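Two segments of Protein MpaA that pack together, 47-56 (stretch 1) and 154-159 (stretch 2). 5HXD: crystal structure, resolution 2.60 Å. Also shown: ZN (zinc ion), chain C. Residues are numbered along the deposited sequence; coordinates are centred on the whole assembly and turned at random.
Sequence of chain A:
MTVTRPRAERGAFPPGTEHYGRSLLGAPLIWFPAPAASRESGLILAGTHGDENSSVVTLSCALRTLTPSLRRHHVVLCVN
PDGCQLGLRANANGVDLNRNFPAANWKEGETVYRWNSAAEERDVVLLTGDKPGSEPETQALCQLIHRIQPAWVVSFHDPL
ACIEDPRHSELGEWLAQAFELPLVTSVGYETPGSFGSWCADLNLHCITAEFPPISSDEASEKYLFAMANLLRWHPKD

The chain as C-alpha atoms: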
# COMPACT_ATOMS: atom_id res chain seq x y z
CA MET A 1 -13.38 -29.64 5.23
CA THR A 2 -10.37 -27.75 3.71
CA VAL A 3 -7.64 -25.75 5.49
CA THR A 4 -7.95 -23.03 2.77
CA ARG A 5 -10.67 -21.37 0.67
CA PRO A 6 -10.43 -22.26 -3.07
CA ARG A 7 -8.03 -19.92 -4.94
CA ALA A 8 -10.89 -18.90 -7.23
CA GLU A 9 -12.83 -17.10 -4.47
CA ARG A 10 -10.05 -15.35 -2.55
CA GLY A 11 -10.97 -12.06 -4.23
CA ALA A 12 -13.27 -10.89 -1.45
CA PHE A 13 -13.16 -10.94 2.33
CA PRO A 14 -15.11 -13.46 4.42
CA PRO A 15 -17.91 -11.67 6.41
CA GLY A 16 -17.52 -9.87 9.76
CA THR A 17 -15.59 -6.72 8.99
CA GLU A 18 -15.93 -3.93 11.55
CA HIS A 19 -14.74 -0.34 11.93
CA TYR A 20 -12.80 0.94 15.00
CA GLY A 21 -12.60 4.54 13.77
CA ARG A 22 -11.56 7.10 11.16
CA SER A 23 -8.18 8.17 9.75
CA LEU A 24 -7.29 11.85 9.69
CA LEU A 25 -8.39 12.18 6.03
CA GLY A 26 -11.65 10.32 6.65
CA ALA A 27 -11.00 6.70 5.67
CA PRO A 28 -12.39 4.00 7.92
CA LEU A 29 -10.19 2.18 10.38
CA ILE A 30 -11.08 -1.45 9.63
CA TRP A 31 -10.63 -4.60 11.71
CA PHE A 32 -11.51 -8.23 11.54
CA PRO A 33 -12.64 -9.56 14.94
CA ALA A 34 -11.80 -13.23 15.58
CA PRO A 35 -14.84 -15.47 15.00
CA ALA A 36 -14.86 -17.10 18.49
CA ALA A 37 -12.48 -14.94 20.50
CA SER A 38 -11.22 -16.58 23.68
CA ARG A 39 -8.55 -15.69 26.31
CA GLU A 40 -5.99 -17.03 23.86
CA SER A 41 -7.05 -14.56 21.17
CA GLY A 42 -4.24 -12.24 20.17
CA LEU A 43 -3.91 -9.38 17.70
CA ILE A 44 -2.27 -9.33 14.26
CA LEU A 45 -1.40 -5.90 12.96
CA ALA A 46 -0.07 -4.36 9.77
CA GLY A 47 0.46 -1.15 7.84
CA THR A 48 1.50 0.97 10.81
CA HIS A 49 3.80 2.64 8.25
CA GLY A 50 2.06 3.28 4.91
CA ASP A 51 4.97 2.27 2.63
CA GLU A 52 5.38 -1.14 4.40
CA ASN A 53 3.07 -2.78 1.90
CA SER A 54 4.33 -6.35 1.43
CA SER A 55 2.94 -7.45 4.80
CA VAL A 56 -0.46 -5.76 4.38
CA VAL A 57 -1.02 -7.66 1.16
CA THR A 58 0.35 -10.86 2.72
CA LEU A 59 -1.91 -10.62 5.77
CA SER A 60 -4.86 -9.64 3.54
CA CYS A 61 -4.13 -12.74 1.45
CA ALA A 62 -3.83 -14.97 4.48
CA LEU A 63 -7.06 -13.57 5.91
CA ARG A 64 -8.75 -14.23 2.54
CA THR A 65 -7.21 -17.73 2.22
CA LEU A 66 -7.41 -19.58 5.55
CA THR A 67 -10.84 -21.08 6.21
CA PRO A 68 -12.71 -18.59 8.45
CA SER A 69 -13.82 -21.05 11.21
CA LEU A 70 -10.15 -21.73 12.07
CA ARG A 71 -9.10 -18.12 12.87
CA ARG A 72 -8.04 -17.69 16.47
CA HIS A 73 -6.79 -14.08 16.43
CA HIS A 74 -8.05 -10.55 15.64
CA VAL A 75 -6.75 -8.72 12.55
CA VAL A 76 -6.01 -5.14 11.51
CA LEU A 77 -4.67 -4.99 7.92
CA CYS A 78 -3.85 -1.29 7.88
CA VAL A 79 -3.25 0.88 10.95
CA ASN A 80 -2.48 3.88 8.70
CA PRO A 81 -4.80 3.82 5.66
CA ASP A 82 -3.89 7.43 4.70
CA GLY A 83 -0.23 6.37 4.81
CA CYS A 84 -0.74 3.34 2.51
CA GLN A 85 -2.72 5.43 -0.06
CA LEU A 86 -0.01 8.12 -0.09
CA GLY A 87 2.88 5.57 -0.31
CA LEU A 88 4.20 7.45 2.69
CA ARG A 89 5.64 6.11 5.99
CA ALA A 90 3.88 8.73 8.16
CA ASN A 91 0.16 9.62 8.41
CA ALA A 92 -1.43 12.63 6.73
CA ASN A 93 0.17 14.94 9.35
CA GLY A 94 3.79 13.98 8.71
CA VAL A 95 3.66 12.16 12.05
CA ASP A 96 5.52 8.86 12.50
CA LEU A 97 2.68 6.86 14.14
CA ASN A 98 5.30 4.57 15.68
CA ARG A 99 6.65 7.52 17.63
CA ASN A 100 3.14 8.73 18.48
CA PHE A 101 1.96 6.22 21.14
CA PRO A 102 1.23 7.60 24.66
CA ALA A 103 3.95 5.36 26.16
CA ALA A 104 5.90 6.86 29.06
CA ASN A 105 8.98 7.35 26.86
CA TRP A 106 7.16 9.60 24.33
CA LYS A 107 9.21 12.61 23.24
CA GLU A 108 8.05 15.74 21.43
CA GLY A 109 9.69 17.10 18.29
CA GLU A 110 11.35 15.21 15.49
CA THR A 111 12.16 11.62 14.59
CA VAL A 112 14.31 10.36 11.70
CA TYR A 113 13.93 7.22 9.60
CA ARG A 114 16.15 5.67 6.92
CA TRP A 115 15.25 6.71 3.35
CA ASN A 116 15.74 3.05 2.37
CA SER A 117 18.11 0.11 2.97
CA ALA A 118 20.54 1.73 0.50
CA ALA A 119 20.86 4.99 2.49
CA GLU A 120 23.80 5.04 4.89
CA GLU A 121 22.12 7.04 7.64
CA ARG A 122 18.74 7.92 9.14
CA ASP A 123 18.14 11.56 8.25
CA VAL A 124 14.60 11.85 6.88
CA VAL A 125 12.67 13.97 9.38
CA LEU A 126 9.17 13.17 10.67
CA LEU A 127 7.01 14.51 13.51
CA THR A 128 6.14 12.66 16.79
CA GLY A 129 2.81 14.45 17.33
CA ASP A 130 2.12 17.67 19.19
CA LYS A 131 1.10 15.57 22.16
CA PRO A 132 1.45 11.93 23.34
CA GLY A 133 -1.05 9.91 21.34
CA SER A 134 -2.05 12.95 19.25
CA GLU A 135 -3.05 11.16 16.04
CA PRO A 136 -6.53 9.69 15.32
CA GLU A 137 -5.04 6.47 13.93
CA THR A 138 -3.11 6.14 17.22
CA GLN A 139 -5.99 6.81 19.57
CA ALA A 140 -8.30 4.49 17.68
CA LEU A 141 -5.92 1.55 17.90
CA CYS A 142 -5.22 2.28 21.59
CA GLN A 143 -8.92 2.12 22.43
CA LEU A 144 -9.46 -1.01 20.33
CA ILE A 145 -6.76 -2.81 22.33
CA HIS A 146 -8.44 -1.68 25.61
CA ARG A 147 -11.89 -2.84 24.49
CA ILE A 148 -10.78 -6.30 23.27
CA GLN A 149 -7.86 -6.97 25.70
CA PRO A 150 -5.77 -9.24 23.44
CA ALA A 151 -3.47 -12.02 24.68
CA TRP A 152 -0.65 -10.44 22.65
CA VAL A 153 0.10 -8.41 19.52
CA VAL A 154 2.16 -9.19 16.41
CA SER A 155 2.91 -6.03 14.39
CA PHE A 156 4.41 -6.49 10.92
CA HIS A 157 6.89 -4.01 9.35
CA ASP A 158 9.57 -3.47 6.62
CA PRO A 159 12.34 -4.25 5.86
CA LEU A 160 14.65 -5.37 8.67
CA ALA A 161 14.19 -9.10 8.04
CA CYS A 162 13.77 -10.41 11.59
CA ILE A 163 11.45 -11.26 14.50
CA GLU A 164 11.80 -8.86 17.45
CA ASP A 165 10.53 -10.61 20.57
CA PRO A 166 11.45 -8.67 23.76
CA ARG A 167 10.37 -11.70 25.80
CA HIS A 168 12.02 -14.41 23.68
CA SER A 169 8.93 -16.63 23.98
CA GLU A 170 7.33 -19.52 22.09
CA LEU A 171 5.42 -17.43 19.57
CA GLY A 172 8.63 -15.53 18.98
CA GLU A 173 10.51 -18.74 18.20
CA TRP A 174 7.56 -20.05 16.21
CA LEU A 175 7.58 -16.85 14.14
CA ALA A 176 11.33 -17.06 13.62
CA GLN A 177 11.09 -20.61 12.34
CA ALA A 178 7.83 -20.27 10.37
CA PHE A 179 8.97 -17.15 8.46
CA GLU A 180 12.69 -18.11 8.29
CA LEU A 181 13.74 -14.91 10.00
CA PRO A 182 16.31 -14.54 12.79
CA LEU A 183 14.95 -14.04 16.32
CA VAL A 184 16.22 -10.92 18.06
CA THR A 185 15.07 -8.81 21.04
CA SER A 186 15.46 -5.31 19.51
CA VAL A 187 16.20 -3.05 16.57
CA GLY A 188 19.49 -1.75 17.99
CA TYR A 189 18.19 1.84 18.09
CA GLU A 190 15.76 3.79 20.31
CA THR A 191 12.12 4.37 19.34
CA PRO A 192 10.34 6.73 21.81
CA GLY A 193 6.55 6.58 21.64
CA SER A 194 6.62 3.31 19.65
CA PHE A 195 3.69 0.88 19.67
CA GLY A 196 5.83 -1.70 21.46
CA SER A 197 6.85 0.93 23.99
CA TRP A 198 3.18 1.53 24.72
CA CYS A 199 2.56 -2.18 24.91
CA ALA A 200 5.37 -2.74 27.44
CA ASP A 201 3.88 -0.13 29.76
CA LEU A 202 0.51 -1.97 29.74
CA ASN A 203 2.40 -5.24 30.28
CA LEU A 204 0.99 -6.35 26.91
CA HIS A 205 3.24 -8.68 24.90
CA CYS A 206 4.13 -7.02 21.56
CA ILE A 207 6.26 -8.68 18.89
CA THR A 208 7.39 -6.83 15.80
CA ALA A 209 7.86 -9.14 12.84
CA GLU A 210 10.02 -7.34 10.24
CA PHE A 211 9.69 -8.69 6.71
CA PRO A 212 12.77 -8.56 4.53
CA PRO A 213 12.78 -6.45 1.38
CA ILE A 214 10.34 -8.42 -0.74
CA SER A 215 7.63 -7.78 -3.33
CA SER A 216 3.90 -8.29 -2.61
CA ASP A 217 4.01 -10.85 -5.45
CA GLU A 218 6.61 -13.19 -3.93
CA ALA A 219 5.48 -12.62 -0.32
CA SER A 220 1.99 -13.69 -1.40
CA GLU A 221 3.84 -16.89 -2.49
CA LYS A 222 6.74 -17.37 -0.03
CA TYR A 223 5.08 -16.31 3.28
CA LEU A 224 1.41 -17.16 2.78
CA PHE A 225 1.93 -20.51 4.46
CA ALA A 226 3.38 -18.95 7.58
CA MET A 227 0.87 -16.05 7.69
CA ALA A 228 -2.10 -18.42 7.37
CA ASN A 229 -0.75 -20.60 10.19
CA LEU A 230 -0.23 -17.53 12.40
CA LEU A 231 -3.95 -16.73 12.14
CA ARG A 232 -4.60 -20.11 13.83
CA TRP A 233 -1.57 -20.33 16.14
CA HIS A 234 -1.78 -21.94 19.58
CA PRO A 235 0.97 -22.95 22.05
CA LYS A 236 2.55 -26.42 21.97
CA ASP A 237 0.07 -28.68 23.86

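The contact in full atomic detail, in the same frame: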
# COMPACT_ATOMS: atom_id res chain seq x y z
N GLY A 47 0.59 -2.47 8.42
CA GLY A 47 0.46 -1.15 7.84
C GLY A 47 0.54 0.03 8.79
O GLY A 47 -0.01 1.10 8.50
N THR A 48 1.22 -0.15 9.92
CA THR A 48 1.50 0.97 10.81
C THR A 48 2.14 2.10 10.01
O THR A 48 1.75 3.26 10.14
CB THR A 48 2.44 0.59 11.97
OG1 THR A 48 1.83 -0.40 12.78
CG2 THR A 48 2.75 1.82 12.82
N HIS A 49 3.14 1.74 9.19
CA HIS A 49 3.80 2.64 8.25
C HIS A 49 3.27 2.39 6.84
O HIS A 49 3.36 1.26 6.35
CB HIS A 49 5.31 2.44 8.28
CG HIS A 49 5.96 2.83 9.57
ND1 HIS A 49 7.07 2.18 10.06
CD2 HIS A 49 5.66 3.81 10.46
CE1 HIS A 49 7.43 2.74 11.20
NE2 HIS A 49 6.59 3.73 11.46
N GLY A 50 2.75 3.43 6.18
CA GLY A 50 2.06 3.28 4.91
C GLY A 50 2.84 2.79 3.69
O GLY A 50 2.24 2.33 2.73
N ASP A 51 4.17 2.87 3.71
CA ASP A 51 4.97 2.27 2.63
C ASP A 51 5.38 0.80 2.89
O ASP A 51 5.95 0.16 2.00
CB ASP A 51 6.22 3.12 2.36
CG ASP A 51 7.07 3.31 3.59
OD1 ASP A 51 6.54 3.13 4.69
OD2 ASP A 51 8.26 3.67 3.47
N GLU A 52 5.06 0.26 4.07
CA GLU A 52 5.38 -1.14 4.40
C GLU A 52 4.25 -2.08 3.99
O GLU A 52 3.60 -2.76 4.80
CB GLU A 52 5.74 -1.27 5.88
CG GLU A 52 6.85 -0.30 6.27
CD GLU A 52 7.33 -0.43 7.71
OE1 GLU A 52 6.58 -0.91 8.58
OE2 GLU A 52 8.48 -0.02 7.98
N ASN A 53 4.12 -2.15 2.68
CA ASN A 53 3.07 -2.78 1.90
C ASN A 53 3.03 -4.31 1.79
O ASN A 53 1.96 -4.92 1.69
CB ASN A 53 3.22 -2.14 0.51
CG ASN A 53 2.58 -0.79 0.45
OD1 ASN A 53 2.52 -0.22 -0.61
ND2 ASN A 53 1.88 -0.41 1.52
N SER A 54 4.22 -4.90 1.66
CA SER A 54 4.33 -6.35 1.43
C SER A 54 3.75 -7.21 2.55
O SER A 54 3.46 -8.39 2.34
CB SER A 54 5.80 -6.75 1.21
OG SER A 54 6.60 -6.52 2.36
N SER A 55 3.57 -6.66 3.74
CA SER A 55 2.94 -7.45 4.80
C SER A 55 1.42 -7.22 4.83
O SER A 55 0.67 -8.11 5.20
CB SER A 55 3.57 -7.16 6.17
OG SER A 55 4.05 -5.83 6.28
N VAL A 56 0.97 -6.05 4.40
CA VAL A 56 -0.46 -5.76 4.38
C VAL A 56 -1.16 -6.52 3.27
O VAL A 56 -2.34 -6.84 3.36
CB VAL A 56 -0.75 -4.27 4.21
CG1 VAL A 56 -2.26 -4.03 4.20
CG2 VAL A 56 -0.06 -3.48 5.32
N VAL A 154 1.08 -9.16 17.41
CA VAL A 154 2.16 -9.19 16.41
C VAL A 154 1.97 -8.05 15.40
O VAL A 154 0.94 -7.97 14.72
CB VAL A 154 2.24 -10.54 15.65
CG1 VAL A 154 3.21 -10.42 14.49
CG2 VAL A 154 2.67 -11.67 16.58
N SER A 155 2.96 -7.17 15.31
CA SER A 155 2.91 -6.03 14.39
C SER A 155 3.96 -6.16 13.30
O SER A 155 5.16 -6.14 13.59
CB SER A 155 3.10 -4.73 15.16
OG SER A 155 3.50 -3.70 14.28
N PHE A 156 3.51 -6.31 12.06
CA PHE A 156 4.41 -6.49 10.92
C PHE A 156 4.94 -5.18 10.33
O PHE A 156 4.17 -4.24 10.15
CB PHE A 156 3.68 -7.26 9.83
CG PHE A 156 3.47 -8.68 10.16
CD1 PHE A 156 4.40 -9.62 9.79
CD2 PHE A 156 2.36 -9.07 10.89
CE1 PHE A 156 4.23 -10.94 10.13
CE2 PHE A 156 2.18 -10.39 11.22
CZ PHE A 156 3.12 -11.32 10.84
N HIS A 157 6.24 -5.15 10.03
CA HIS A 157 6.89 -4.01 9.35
C HIS A 157 7.82 -4.40 8.19
O HIS A 157 7.93 -5.57 7.84
CB HIS A 157 7.70 -3.19 10.36
CG HIS A 157 6.87 -2.34 11.27
ND1 HIS A 157 5.97 -2.87 12.17
CD2 HIS A 157 6.83 -1.00 11.45
CE1 HIS A 157 5.40 -1.90 12.84
NE2 HIS A 157 5.91 -0.75 12.43
N ASP A 158 8.49 -3.38 7.64
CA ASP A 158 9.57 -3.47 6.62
C ASP A 158 10.77 -2.64 7.03
O ASP A 158 10.61 -1.62 7.70
CB ASP A 158 9.12 -2.91 5.26
CG ASP A 158 8.51 -3.94 4.39
OD1 ASP A 158 8.51 -5.12 4.77
OD2 ASP A 158 8.01 -3.54 3.31
N PRO A 159 11.98 -3.03 6.58
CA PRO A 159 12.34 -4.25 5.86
C PRO A 159 13.51 -4.94 6.56
O PRO A 159 14.44 -5.39 5.88
CB PRO A 159 12.76 -3.71 4.50
CG PRO A 159 13.38 -2.30 4.85
CD PRO A 159 12.99 -1.99 6.31
ZN ZN C . 9.23 -0.04 10.31
O HOH W 1 3.18 -3.04 7.43
O HOH W 2 4.15 -1.21 8.87

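The loop and helical residues of stretch 1 (47-56) lie against the end of a strand in stretch 2 (154-157, running on into Asp158 and Pro159), burying 418 Å² between residues at least 101 positions apart in sequence. The backbones come nearest at Glu52 and Asp158, whose CA atoms are 5.3 Å apart; the CA atoms of Ser55 and Phe156 are 6.4 Å apart. No direct backbone hydrogen bond joins the stretches, so side chains and two waters make the connection.

A type I turn from His49 to Glu52, closed by Glu52 N to His49 O at 3.0 Å, brings these two side chains to the same side. Both have chi1 in the m well, and His49 ND1 gives a weak hydrogen bond to Glu52 OE2 at 3.3 Å. Glu52 continues with chi2 t, an extended reach that carries its carboxylate to the zinc ion, with OE2 2.4 Å from ZN; one further ligand atom comes from elsewhere in the structure. The aliphatic part of the same side chain packs on Asp158, Glu52 CG lying 3.6 Å from Asp158 CB. Glu52 OE2 also lies 2.7 Å from Asp158 O, a short approach between oxygens whose proton, if any, is left open.

His157 starts sideways from the strand, but its m rotamer (chi1 -75°) brings the ring over stretch 1. There it forms an offset edge-to-face pair with His49: the edge of His157 points toward the face of His49, with planes at 88° and centroids 5.1 Å apart. The closest atoms of the pair are His49 ND1 and His157 CD2, at 3.5 Å. Thr48, also m, points toward stretch 2 and sets its CB 3.7 Å from His157 NE2, a van der Waals contact.

Asp158 directs its carboxylate toward Ser54. Ser54, with chi1 p, turns its hydroxyl to meet it, and Ser54 OG donates a weak hydrogen bond to Asp158 OD2 at 3.4 Å. The peptide bond between Asp158 and Pro159 is cis; Pro159 itself makes no contact with stretch 1. Next to Ser54, Ser55 CB meets Phe156 CB at 3.7 Å. Phe156 leaves the strand toward stretch 1, but its m rotamer (chi1 -71°) leads the end of the side chain away, and the closest contact is made at CB.

Two waters lie between Phe156 O and groups of stretch 1. Water 1 accepts from Gly47 N at 2.8 Å, lies within hydrogen-bonding distance of Ser55 OG at 3.1 Å, and can donate to Glu52 O at 2.7 Å and Phe156 O at 3.1 Å. Water 2 accepts from His49 N at 3.1 Å and can donate to Glu52 OE1 at 2.5 Å and Phe156 O at 3.3 Å. Phe156 O is thus bridged to stretch 1 through both. Gly47 has positive phi (63°), which favours glycine, and a CB there would crowd Val56 CG2 at 3.1 Å.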